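Local coordinates for protein NAD nucleotidase (Haemophilus influenzae, PDB 3ZTV) that degrades NAD in the periplasm to adenosine and nicotinamide riboside, acting as a zinc-dependent pyrophosphatase and 5'-nucleotidase, at residues His28-Asn33 with Thr39-Gly44; Lys163-Ser168 with Val174-Glu179; Leu200-His203 with Lys208-Glu211; Arg237-Pro242 with Lys325-Ile330; Glu491-Asn494 with Gln499-Pro502. One frame throughout, in Å; residues are numbered along the deposited sequence.

Contact 1 of 5, residues His28-Asn33 with Thr39-Gly44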
# COMPACT_ATOMS: atom_id res chain seq x y z
N HIS A 28 24.39 -5.76 -31.30
CA HIS A 28 23.74 -4.68 -32.04
C HIS A 28 24.69 -3.49 -32.16
O HIS A 28 25.69 -3.39 -31.45
CB HIS A 28 22.39 -4.30 -31.40
CG HIS A 28 22.51 -3.67 -30.05
ND1 HIS A 28 22.72 -4.40 -28.90
CD2 HIS A 28 22.44 -2.37 -29.67
CE1 HIS A 28 22.78 -3.58 -27.87
NE2 HIS A 28 22.61 -2.34 -28.30
N GLU A 29 24.37 -2.57 -33.06
CA GLU A 29 25.25 -1.44 -33.32
C GLU A 29 25.01 -0.29 -32.34
O GLU A 29 23.88 -0.04 -31.91
CB GLU A 29 25.04 -0.97 -34.75
CG GLU A 29 26.02 0.07 -35.24
CD GLU A 29 25.81 0.39 -36.71
OE1 GLU A 29 26.33 -0.36 -37.56
OE2 GLU A 29 25.10 1.37 -37.00
N THR A 30 26.09 0.39 -31.97
CA THR A 30 25.99 1.63 -31.22
C THR A 30 27.10 2.58 -31.69
O THR A 30 27.96 2.19 -32.47
CB THR A 30 26.09 1.38 -29.69
OG1 THR A 30 25.58 2.52 -28.99
CG2 THR A 30 27.53 1.14 -29.28
N ARG A 31 27.07 3.82 -31.22
CA ARG A 31 28.10 4.79 -31.59
C ARG A 31 28.84 5.30 -30.37
O ARG A 31 28.23 5.62 -29.35
CB ARG A 31 27.48 5.94 -32.38
CG ARG A 31 26.78 5.51 -33.65
CD ARG A 31 26.36 6.70 -34.48
NE ARG A 31 25.46 6.33 -35.56
CZ ARG A 31 25.03 7.17 -36.49
NH1 ARG A 31 25.42 8.43 -36.47
NH2 ARG A 31 24.20 6.74 -37.44
N ILE A 32 30.17 5.36 -30.49
CA ILE A 32 31.02 5.86 -29.43
C ILE A 32 31.95 6.93 -29.98
O ILE A 32 32.13 7.06 -31.19
CB ILE A 32 31.89 4.73 -28.82
CG1 ILE A 32 32.76 4.08 -29.89
CG2 ILE A 32 31.01 3.70 -28.11
CD1 ILE A 32 33.69 3.01 -29.36
N ASN A 33 32.54 7.72 -29.08
CA ASN A 33 33.60 8.63 -29.46
C ASN A 33 34.95 8.02 -29.11
O ASN A 33 35.33 7.96 -27.94
CB ASN A 33 33.43 9.99 -28.79
CG ASN A 33 34.17 11.09 -29.52
OD1 ASN A 33 35.36 11.31 -29.29
ND2 ASN A 33 33.48 11.77 -30.43
N THR A 39 32.25 6.80 -33.98
CA THR A 39 32.61 5.50 -34.51
C THR A 39 31.47 4.52 -34.28
O THR A 39 30.96 4.39 -33.15
CB THR A 39 33.89 4.98 -33.82
OG1 THR A 39 34.92 5.97 -33.93
CG2 THR A 39 34.37 3.68 -34.43
N LYS A 40 31.04 3.84 -35.34
CA LYS A 40 30.06 2.77 -35.22
C LYS A 40 30.77 1.50 -34.83
O LYS A 40 31.78 1.13 -35.44
CB LYS A 40 29.32 2.55 -36.54
CG LYS A 40 28.30 3.61 -36.92
CD LYS A 40 27.62 3.27 -38.25
CE LYS A 40 26.51 4.24 -38.58
NZ LYS A 40 25.86 3.90 -39.88
N VAL A 41 30.25 0.83 -33.81
CA VAL A 41 30.80 -0.43 -33.30
C VAL A 41 29.65 -1.38 -32.98
O VAL A 41 28.50 -0.95 -32.88
CB VAL A 41 31.64 -0.20 -32.03
CG1 VAL A 41 32.77 0.78 -32.31
CG2 VAL A 41 30.77 0.28 -30.86
N ASP A 42 29.96 -2.66 -32.84
CA ASP A 42 28.99 -3.64 -32.38
C ASP A 42 29.22 -3.95 -30.90
O ASP A 42 30.37 -4.10 -30.47
CB ASP A 42 29.08 -4.93 -33.19
CG ASP A 42 28.62 -4.74 -34.63
OD1 ASP A 42 27.65 -3.99 -34.84
OD2 ASP A 42 29.25 -5.32 -35.53
N ILE A 43 28.13 -4.04 -30.14
CA ILE A 43 28.19 -4.40 -28.72
C ILE A 43 27.20 -5.51 -28.39
O ILE A 43 26.22 -5.73 -29.10
CB ILE A 43 27.87 -3.19 -27.80
CG1 ILE A 43 26.57 -2.50 -28.21
CG2 ILE A 43 29.03 -2.20 -27.79
CD1 ILE A 43 26.04 -1.52 -27.16
N GLY A 44 27.50 -6.23 -27.32
CA GLY A 44 26.53 -7.13 -26.74
C GLY A 44 26.40 -8.49 -27.40
O GLY A 44 27.34 -8.99 -28.03
O HOH W 1 24.10 1.85 -39.36
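Six backbone hydrogen bonds join H28-N33 to T39-G44 as the two arms of an antiparallel beta hairpin, in the hydrogen-bonded pairs H28-I43, T30-V41 and I32-T39. Five of them are nearly straight, V41 N to T30 O (3.0 Å) among them, whereas T39 N meets I32 O at an N-H...O angle of 144°, next to the turn. In the non-hydrogen-bonded pairs the CA hydrogens approach carbonyls, as E29 CA does V41 O at 3.3 Å.

H28, T30, I32, T39, V41 and I43 share one face. I43 CG1 lies over one face of the H28 imidazole, toward the rim, 4.1 Å from the ring centroid in a CH-pi contact. With chi1 at 51°, this CG1 branch stands between its own backbone N and carbonyl carbon, and CD1 continues to T30 CG2 at 3.7 Å. I32 CD1 packs on V41 CG1 at 3.8 Å, the two side chains at about a right angle.

The other face is charged. The extended K40 chain runs between E29 and R31; its NZ is 3.9 Å from E29 OE2, a long salt bridge, and a water accepting from NZ donates to the same oxygen. R31 lies alongside K40, its NH2 3.6 Å from K40 CE.

Farther out, K299 forms salt bridges with both E29 OE1 and D42 OD1, and W309 receives K40 in a cation-pi contact. The hairpin therefore has a largely uncharged side, whose V41 and I43 pack on M295, and a charged side where K299 would offset the two neighbouring carboxylates and E29 part of the K40-R31 repulsion.

Contact 2 of 5, residues Lys163-Ser168 with Val174-Glu179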
# COMPACT_ATOMS: atom_id res chain seq x y z
N LYS A 163 3.26 -0.50 -13.91
CA LYS A 163 3.67 -0.68 -15.29
C LYS A 163 3.28 -2.07 -15.83
O LYS A 163 2.83 -2.21 -16.97
CB LYS A 163 5.18 -0.45 -15.44
CG LYS A 163 5.68 -0.61 -16.86
CD LYS A 163 7.17 -0.30 -16.96
CE LYS A 163 7.47 1.18 -16.75
NZ LYS A 163 8.89 1.50 -17.11
N THR A 164 3.43 -3.09 -14.99
CA THR A 164 3.08 -4.46 -15.39
C THR A 164 1.57 -4.62 -15.51
O THR A 164 1.06 -5.12 -16.52
CB THR A 164 3.66 -5.50 -14.41
OG1 THR A 164 5.08 -5.32 -14.32
CG2 THR A 164 3.38 -6.93 -14.90
N VAL A 165 0.85 -4.20 -14.48
CA VAL A 165 -0.61 -4.33 -14.45
C VAL A 165 -1.25 -3.55 -15.60
O VAL A 165 -2.17 -4.05 -16.27
CB VAL A 165 -1.17 -3.87 -13.09
CG1 VAL A 165 -2.70 -3.73 -13.13
CG2 VAL A 165 -0.75 -4.84 -12.00
N ASN A 166 -0.77 -2.34 -15.84
CA ASN A 166 -1.39 -1.44 -16.81
C ASN A 166 -0.92 -1.68 -18.24
O ASN A 166 -1.73 -1.70 -19.17
CB ASN A 166 -1.13 0.03 -16.42
CG ASN A 166 -1.84 0.44 -15.13
OD1 ASN A 166 -2.87 -0.13 -14.77
ND2 ASN A 166 -1.28 1.42 -14.44
N SER A 167 0.38 -1.89 -18.42
CA SER A 167 0.95 -1.92 -19.77
C SER A 167 1.39 -3.30 -20.26
O SER A 167 1.84 -3.44 -21.41
CB SER A 167 2.12 -0.95 -19.88
OG SER A 167 1.72 0.36 -19.54
N SER A 168 1.27 -4.31 -19.40
CA SER A 168 1.45 -5.69 -19.82
C SER A 168 0.14 -6.43 -19.60
O SER A 168 -0.88 -5.80 -19.34
CB SER A 168 2.60 -6.37 -19.06
OG SER A 168 2.97 -7.58 -19.70
N VAL A 174 -3.20 -13.45 -10.85
CA VAL A 174 -1.90 -13.02 -10.34
C VAL A 174 -2.07 -11.72 -9.58
O VAL A 174 -2.53 -10.73 -10.14
CB VAL A 174 -0.90 -12.81 -11.48
CG1 VAL A 174 0.46 -12.38 -10.91
CG2 VAL A 174 -0.76 -14.09 -12.29
N LYS A 175 -1.71 -11.72 -8.30
CA LYS A 175 -1.88 -10.55 -7.44
C LYS A 175 -0.55 -9.81 -7.24
O LYS A 175 0.50 -10.43 -7.05
CB LYS A 175 -2.48 -10.97 -6.09
CG LYS A 175 -4.02 -11.03 -6.06
CD LYS A 175 -4.61 -11.92 -7.14
CE LYS A 175 -6.13 -12.06 -6.99
NZ LYS A 175 -6.54 -12.89 -5.81
N PHE A 176 -0.62 -8.48 -7.29
CA PHE A 176 0.56 -7.63 -7.15
C PHE A 176 0.49 -6.82 -5.86
O PHE A 176 -0.58 -6.36 -5.46
CB PHE A 176 0.64 -6.65 -8.33
CG PHE A 176 1.01 -7.30 -9.64
CD1 PHE A 176 0.07 -8.03 -10.37
CD2 PHE A 176 2.29 -7.17 -10.16
CE1 PHE A 176 0.42 -8.62 -11.58
CE2 PHE A 176 2.64 -7.76 -11.37
CZ PHE A 176 1.70 -8.48 -12.08
N TYR A 177 1.65 -6.60 -5.24
CA TYR A 177 1.76 -5.85 -3.99
C TYR A 177 2.81 -4.74 -4.08
O TYR A 177 3.80 -4.85 -4.81
CB TYR A 177 2.03 -6.82 -2.83
CG TYR A 177 0.84 -7.74 -2.65
CD1 TYR A 177 -0.25 -7.35 -1.87
CD2 TYR A 177 0.76 -8.95 -3.32
CE1 TYR A 177 -1.36 -8.16 -1.74
CE2 TYR A 177 -0.35 -9.77 -3.20
CZ TYR A 177 -1.41 -9.37 -2.41
OH TYR A 177 -2.52 -10.19 -2.31
N ASP A 178 2.56 -3.66 -3.34
CA ASP A 178 3.42 -2.49 -3.33
C ASP A 178 4.89 -2.83 -3.17
O ASP A 178 5.27 -3.63 -2.31
CB ASP A 178 2.99 -1.55 -2.21
CG ASP A 178 3.80 -0.28 -2.19
OD1 ASP A 178 3.63 0.55 -3.11
OD2 ASP A 178 4.59 -0.10 -1.24
N GLU A 179 5.72 -2.21 -4.01
CA GLU A 179 7.16 -2.45 -4.00
C GLU A 179 7.83 -2.12 -2.66
O GLU A 179 8.56 -2.95 -2.12
CB GLU A 179 7.86 -1.65 -5.12
CG GLU A 179 7.40 -1.97 -6.57
CD GLU A 179 6.30 -1.04 -7.09
OE1 GLU A 179 5.53 -0.48 -6.26
OE2 GLU A 179 6.22 -0.87 -8.34
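The phenyl ring of F176 receives V165 CG2 over one face, while T164 CG2 approaches its far end obliquely. This is a helix-to-strand contact in the calcineurin-like phosphoesterase domain: the short helix 162-167 follows strand 151-159 of the six-stranded mixed sheet, and strand 174-176 pairs with 128-130 in a small two-stranded sheet.

V165 CG2 makes a CH-pi contact, 3.9 Å from the ring centroid and 19° off the normal, displaced toward the rim near CG and CD1. V165 and F176 point opposite ways and overlap alongside each other. Because V165 CG1 takes the position anti to the backbone N (chi1 169°), the CG2 branch is the one that faces the ring.

The T164 and F176 side chains cross at about a right angle, and T164 makes the contact with its methyl. Its hydroxyl is taken up by T160 O, just ahead of the helix, leaving an entirely apolar surface toward F176. V128, on the partner strand, also packs against F176.

T164 belongs to the second shell of the metal site: its side chain touches N102, a zinc ligand, and lies about 7 Å from a zinc ion. The contact thus joins the small sheet to the helix beside the dinuclear centre through carbon atoms alone, with no hydrogen bond across it. Its shortest approach is T164 CG2 to F176 CZ, 3.6 Å.

Contact 3 of 5, residues Leu200-His203 with Lys208-Glu211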
# COMPACT_ATOMS: atom_id res chain seq x y z
N LEU A 200 18.43 -7.38 -2.82
CA LEU A 200 17.14 -7.24 -3.49
C LEU A 200 17.39 -7.20 -5.01
O LEU A 200 18.13 -6.35 -5.51
CB LEU A 200 16.46 -5.95 -3.02
CG LEU A 200 15.07 -5.64 -3.58
CD1 LEU A 200 14.07 -6.67 -3.10
CD2 LEU A 200 14.64 -4.24 -3.19
N LEU A 201 16.81 -8.16 -5.71
CA LEU A 201 16.90 -8.28 -7.17
C LEU A 201 15.58 -7.74 -7.72
O LEU A 201 14.54 -8.43 -7.68
CB LEU A 201 17.11 -9.75 -7.55
CG LEU A 201 17.31 -10.06 -9.03
CD1 LEU A 201 18.48 -9.29 -9.64
CD2 LEU A 201 17.48 -11.55 -9.25
N SER A 202 15.60 -6.49 -8.16
CA SER A 202 14.38 -5.72 -8.36
C SER A 202 14.23 -5.08 -9.73
O SER A 202 15.02 -4.22 -10.13
CB SER A 202 14.26 -4.62 -7.30
OG SER A 202 13.19 -3.74 -7.63
N HIS A 203 13.16 -5.50 -10.43
CA HIS A 203 12.73 -4.88 -11.68
C HIS A 203 11.83 -3.66 -11.45
O HIS A 203 11.04 -3.28 -12.34
CB HIS A 203 12.00 -5.86 -12.61
CG HIS A 203 12.21 -5.55 -14.07
ND1 HIS A 203 11.35 -4.78 -14.84
CD2 HIS A 203 13.24 -5.87 -14.87
CE1 HIS A 203 11.85 -4.67 -16.06
NE2 HIS A 203 12.99 -5.32 -16.10
N LYS A 208 12.35 3.83 -8.35
CA LYS A 208 11.72 3.17 -7.21
C LYS A 208 12.77 2.48 -6.33
O LYS A 208 12.66 2.50 -5.11
CB LYS A 208 10.65 2.18 -7.69
CG LYS A 208 10.00 1.38 -6.56
CD LYS A 208 9.19 2.25 -5.59
CE LYS A 208 8.04 2.94 -6.28
NZ LYS A 208 7.17 3.64 -5.28
N ASN A 209 13.79 1.89 -6.93
CA ASN A 209 14.86 1.25 -6.16
C ASN A 209 15.68 2.26 -5.32
O ASN A 209 16.11 1.93 -4.21
CB ASN A 209 15.78 0.41 -7.05
CG ASN A 209 15.11 -0.87 -7.53
OD1 ASN A 209 14.07 -1.28 -6.99
ND2 ASN A 209 15.73 -1.52 -8.51
N ILE A 210 15.90 3.46 -5.86
CA ILE A 210 16.54 4.54 -5.11
C ILE A 210 15.65 4.96 -3.93
O ILE A 210 16.14 5.21 -2.82
CB ILE A 210 16.87 5.71 -6.05
CG1 ILE A 210 18.02 5.30 -6.98
CG2 ILE A 210 17.24 6.96 -5.26
CD1 ILE A 210 18.22 6.22 -8.18
N GLU A 211 14.34 5.03 -4.15
CA GLU A 211 13.41 5.30 -3.06
C GLU A 211 13.48 4.21 -1.98
O GLU A 211 13.51 4.51 -0.78
CB GLU A 211 11.98 5.44 -3.60
CG GLU A 211 10.98 5.98 -2.60
CD GLU A 211 9.57 6.06 -3.16
OE1 GLU A 211 9.31 5.49 -4.25
OE2 GLU A 211 8.71 6.69 -2.51
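S202 and N209 meet through two hydrogen bonds that bind the end of strand 198-203 to the following helix 206-215, within a beta-alpha-beta unit completed by strand 221-224. The tight part is confined to this buried pair. S202 OG donates to N209 OD1 over 2.7 Å, in the carbonyl plane and on a lone pair. The same amide returns a bond through ND2 to S202 O, 3.2 Å long; this carbonyl lies in the amide plane of N209, although the donor stands well above the plane of the S202 peptide. With OG anti to the backbone N (chi1 171°), the serine hydroxyl sits beside its own carbonyl, and one amide spans both oxygens.

Away from the pair, toward helix 179-191, the partly exposed K208 and E211 do not touch the strand segment; there K208 NZ forms a salt bridge to E211 OE1 (3.0 Å), and E211 OE2 has K215 as second partner.

T224 OG1 also accepts from N209 ND2, and A204 N donates to S202 OG, fixing amide and hydroxyl in rotation. The pairing ties down the carbonyl immediately before H203, which hydrogen-bonds through NE2 to the zinc ligand D20 and is probably itself a zinc ligand, as in a near-identical protein.

Contact 4 of 5, residues Arg237-Pro242 with Lys325-Ile330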
# COMPACT_ATOMS: atom_id res chain seq x y z
N ARG A 237 32.42 7.40 -19.76
CA ARG A 237 32.10 8.78 -20.11
C ARG A 237 33.03 9.29 -21.22
O ARG A 237 32.59 10.05 -22.09
CB ARG A 237 32.21 9.70 -18.89
CG ARG A 237 31.15 9.43 -17.85
CD ARG A 237 31.30 10.34 -16.63
NE ARG A 237 30.34 9.90 -15.62
CZ ARG A 237 30.65 9.25 -14.50
NH1 ARG A 237 31.92 9.01 -14.18
NH2 ARG A 237 29.68 8.88 -13.69
N SER A 238 34.28 8.86 -21.21
CA SER A 238 35.26 9.34 -22.20
C SER A 238 34.90 8.87 -23.61
O SER A 238 35.32 9.48 -24.60
CB SER A 238 36.68 8.90 -21.83
OG SER A 238 36.92 7.54 -22.17
N LEU A 239 34.13 7.79 -23.70
CA LEU A 239 33.68 7.25 -24.98
C LEU A 239 32.33 7.82 -25.38
O LEU A 239 31.76 7.45 -26.41
CB LEU A 239 33.59 5.73 -24.91
CG LEU A 239 34.88 4.94 -24.72
CD1 LEU A 239 34.57 3.46 -24.54
CD2 LEU A 239 35.81 5.17 -25.91
N LYS A 240 31.81 8.73 -24.56
CA LYS A 240 30.51 9.36 -24.82
C LYS A 240 29.37 8.34 -24.87
O LYS A 240 28.37 8.52 -25.58
CB LYS A 240 30.57 10.25 -26.06
CG LYS A 240 31.58 11.38 -25.91
CD LYS A 240 31.38 12.48 -26.94
CE LYS A 240 32.45 13.56 -26.80
NZ LYS A 240 32.25 14.68 -27.75
N LEU A 241 29.52 7.26 -24.11
CA LEU A 241 28.41 6.36 -23.83
C LEU A 241 27.40 7.07 -22.93
O LEU A 241 27.75 8.02 -22.23
CB LEU A 241 28.94 5.08 -23.18
CG LEU A 241 29.71 4.17 -24.14
CD1 LEU A 241 30.60 3.19 -23.38
CD2 LEU A 241 28.78 3.45 -25.11
N PRO A 242 26.13 6.62 -22.94
CA PRO A 242 25.07 7.35 -22.23
C PRO A 242 25.02 7.03 -20.73
O PRO A 242 24.03 6.49 -20.19
CB PRO A 242 23.80 6.89 -22.96
CG PRO A 242 24.13 5.52 -23.43
CD PRO A 242 25.59 5.56 -23.81
N LYS A 325 41.69 -1.67 -26.07
CA LYS A 325 42.37 -2.73 -25.33
C LYS A 325 42.92 -2.22 -23.99
O LYS A 325 43.08 -2.99 -23.05
CB LYS A 325 43.49 -3.35 -26.17
CG LYS A 325 42.99 -4.17 -27.35
CD LYS A 325 44.14 -4.60 -28.26
CE LYS A 325 43.63 -5.52 -29.36
NZ LYS A 325 44.66 -5.81 -30.40
N SER A 326 43.19 -0.92 -23.91
CA SER A 326 43.80 -0.36 -22.71
C SER A 326 42.77 -0.06 -21.62
O SER A 326 43.13 0.31 -20.51
CB SER A 326 44.59 0.90 -23.05
OG SER A 326 43.71 1.97 -23.35
N MET A 327 41.48 -0.21 -21.94
CA MET A 327 40.42 0.18 -21.01
C MET A 327 39.89 -0.98 -20.19
O MET A 327 39.50 -2.02 -20.72
CB MET A 327 39.29 0.85 -21.77
CG MET A 327 39.76 2.06 -22.54
SD MET A 327 38.48 2.81 -23.54
CE MET A 327 37.34 3.30 -22.27
N LYS A 328 39.85 -0.77 -18.87
CA LYS A 328 39.40 -1.78 -17.92
C LYS A 328 37.92 -2.14 -18.10
O LYS A 328 37.52 -3.27 -17.84
CB LYS A 328 39.66 -1.28 -16.49
CG LYS A 328 39.30 -2.25 -15.40
CD LYS A 328 39.96 -1.86 -14.09
CE LYS A 328 39.86 -2.99 -13.08
NZ LYS A 328 40.13 -4.30 -13.73
N SER A 329 37.12 -1.17 -18.53
CA SER A 329 35.67 -1.33 -18.58
C SER A 329 35.14 -1.77 -19.95
O SER A 329 33.93 -1.84 -20.14
CB SER A 329 34.98 -0.03 -18.16
OG SER A 329 35.49 0.45 -16.92
N ILE A 330 36.05 -2.00 -20.90
CA ILE A 330 35.70 -2.53 -22.21
C ILE A 330 36.22 -3.96 -22.29
O ILE A 330 37.38 -4.22 -21.96
CB ILE A 330 36.33 -1.70 -23.37
CG1 ILE A 330 35.85 -0.25 -23.31
CG2 ILE A 330 36.05 -2.36 -24.73
CD1 ILE A 330 34.34 -0.08 -23.49
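S238, exposed at the end of helix 234-238, makes a loose approach to the loop, its OG 4.3 Å from the methyl CE of M327; that hydroxyl is hydrogen-bonded to E235 O.

L239 carries most of the contact. Its CD1 reaches M327 CE at 3.6 Å and I330 CD1 at 3.7 Å, meeting each side chain tip to tip. M327 is extended as far as its sulfur and then bends, with chi3 at 63°, which brings the methyl rather than SD closest to the leucine; SD stays 4.1 Å from L239 CD1. I330 comes from the far end of the type I turn M327-I330, and thus both ends of that turn direct a side chain at one leucine branch.

K240 then leaves the helix with positive phi, in a Schellman motif, and K240 N bonds to R237 O at 2.9 Å. K240 itself stays clear of the loop, and L241 turns back inward against I32 and W265.

The polar support lies beside this apolar cluster. E235 receives the backbone N-H groups of K328 and S329 on its two carboxylate oxygens, holding the turn, while L236 packs on I330 and V293 on the neighbouring strand 284-295 also touches it. The whole is a helix C-terminus closed by a Schellman motif and packed on the beta turn leading into edge strand 330-332.

Contact 5 of 5, residues Glu491-Asn494 with Gln499-Pro502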
# COMPACT_ATOMS: atom_id res chain seq x y z
N GLU A 491 -12.28 14.44 -32.65
CA GLU A 491 -13.03 13.46 -31.88
C GLU A 491 -12.10 12.37 -31.37
O GLU A 491 -11.11 12.01 -32.02
CB GLU A 491 -14.12 12.83 -32.73
CG GLU A 491 -15.15 13.80 -33.29
CD GLU A 491 -15.96 13.16 -34.39
OE1 GLU A 491 -16.99 12.54 -34.07
OE2 GLU A 491 -15.55 13.26 -35.57
N VAL A 492 -12.45 11.84 -30.20
CA VAL A 492 -11.74 10.70 -29.62
C VAL A 492 -12.73 9.57 -29.34
O VAL A 492 -13.84 9.79 -28.86
CB VAL A 492 -11.03 11.11 -28.32
CG1 VAL A 492 -10.42 9.89 -27.63
CG2 VAL A 492 -9.97 12.16 -28.61
N LEU A 493 -12.32 8.34 -29.67
CA LEU A 493 -13.15 7.16 -29.46
C LEU A 493 -13.25 6.80 -27.98
O LEU A 493 -12.24 6.59 -27.31
CB LEU A 493 -12.57 5.98 -30.25
CG LEU A 493 -13.32 4.65 -30.24
CD1 LEU A 493 -14.78 4.84 -30.64
CD2 LEU A 493 -12.64 3.64 -31.15
N ASN A 494 -14.48 6.76 -27.47
CA ASN A 494 -14.71 6.31 -26.11
C ASN A 494 -14.42 4.81 -26.01
O ASN A 494 -15.12 4.00 -26.62
CB ASN A 494 -16.14 6.61 -25.67
CG ASN A 494 -16.38 6.31 -24.20
OD1 ASN A 494 -15.96 5.27 -23.68
ND2 ASN A 494 -17.06 7.22 -23.51
N GLN A 499 -18.19 4.71 -28.73
CA GLN A 499 -18.77 5.79 -29.51
C GLN A 499 -17.76 6.93 -29.64
O GLN A 499 -17.03 7.22 -28.70
CB GLN A 499 -20.04 6.32 -28.84
CG GLN A 499 -21.20 5.34 -28.81
CD GLN A 499 -21.85 5.16 -30.16
OE1 GLN A 499 -22.09 6.13 -30.89
NE2 GLN A 499 -22.13 3.91 -30.52
N TRP A 500 -17.72 7.57 -30.80
CA TRP A 500 -16.87 8.74 -30.97
C TRP A 500 -17.48 9.94 -30.24
O TRP A 500 -18.69 10.15 -30.28
CB TRP A 500 -16.64 9.06 -32.44
CG TRP A 500 -15.82 8.02 -33.16
CD1 TRP A 500 -16.28 6.89 -33.77
CD2 TRP A 500 -14.39 8.02 -33.33
NE1 TRP A 500 -15.23 6.19 -34.31
CE2 TRP A 500 -14.06 6.86 -34.05
CE3 TRP A 500 -13.37 8.89 -32.93
CZ2 TRP A 500 -12.74 6.54 -34.39
CZ3 TRP A 500 -12.06 8.57 -33.27
CH2 TRP A 500 -11.76 7.41 -33.99
N GLU A 501 -16.63 10.70 -29.55
CA GLU A 501 -17.06 11.86 -28.78
C GLU A 501 -16.13 13.03 -29.08
O GLU A 501 -14.99 12.82 -29.49
CB GLU A 501 -17.00 11.55 -27.28
CG GLU A 501 -17.82 10.35 -26.84
CD GLU A 501 -17.62 10.02 -25.37
OE1 GLU A 501 -16.52 10.28 -24.84
OE2 GLU A 501 -18.57 9.49 -24.74
N PRO A 502 -16.61 14.26 -28.89
CA PRO A 502 -15.72 15.42 -29.05
C PRO A 502 -14.57 15.35 -28.05
O PRO A 502 -14.78 14.91 -26.91
CB PRO A 502 -16.64 16.61 -28.74
CG PRO A 502 -17.79 16.05 -28.00
CD PRO A 502 -17.97 14.65 -28.48
O HOH W 2 -18.15 13.26 -31.72
O HOH W 3 -14.07 10.12 -26.10
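V492 and E501 exchange two backbone hydrogen bonds, V492 N to E501 O at 2.8 Å and E501 N to V492 O at 3.0 Å, as the hydrogen-bonded pair of an antiparallel beta hairpin. N494 N adds a third, to Q499 O at 2.9 Å. Near the turn, N494 ND2 donates to E501 OE2 (3.0 Å), which it meets from above the carboxylate plane; the amide and carboxylate planes are 79° apart, and a weak second bond reaches OE1. N494 OD1 is taken by T497 N, so the amide links the turn to the E501 side chain. A water donates to both V492 O and E501 OE1.

On the face shared by L493 and W500, the leucine lies over the indole. L493 CB stands almost on the normal of the six-membered ring, 3.9 Å from its centroid, in a CH-pi contact, while L493 CD1 lies over the five-membered ring, 3.9 Å from W500 NE1. E491 O comes up at the indole edge, in plane.

R473 forms a salt bridge with E491 OE2 and a cation-pi contact with W500. It lies on strand 472-477, which pairs with the far side of strand 487-493, placing this surface hairpin at the edge of the sheet, with 500-502 outermost.

Along the chain the five contacts come in series, contacts 1 to 3 within the calcineurin-like phosphoesterase range and contact 5 in the C-terminal nucleotidase range. Contacts 2 and 3 have centres 15 Å apart and touch through E179 and K208; strands 151-159 and 198-203, neighbours in one sheet, lead into them and toward the zinc site. Contacts 1 and 4, centres 12 Å apart, form a separate cluster, where N33 N probably hydrogen-bonds to L239 O and N33 packs on K240. Contact 5 stands alone, 29 to 51 Å from the others by centres. Contacts 2 and 3 thus lie close to the zinc site, and contact 5 belongs to the part that binds adenosine.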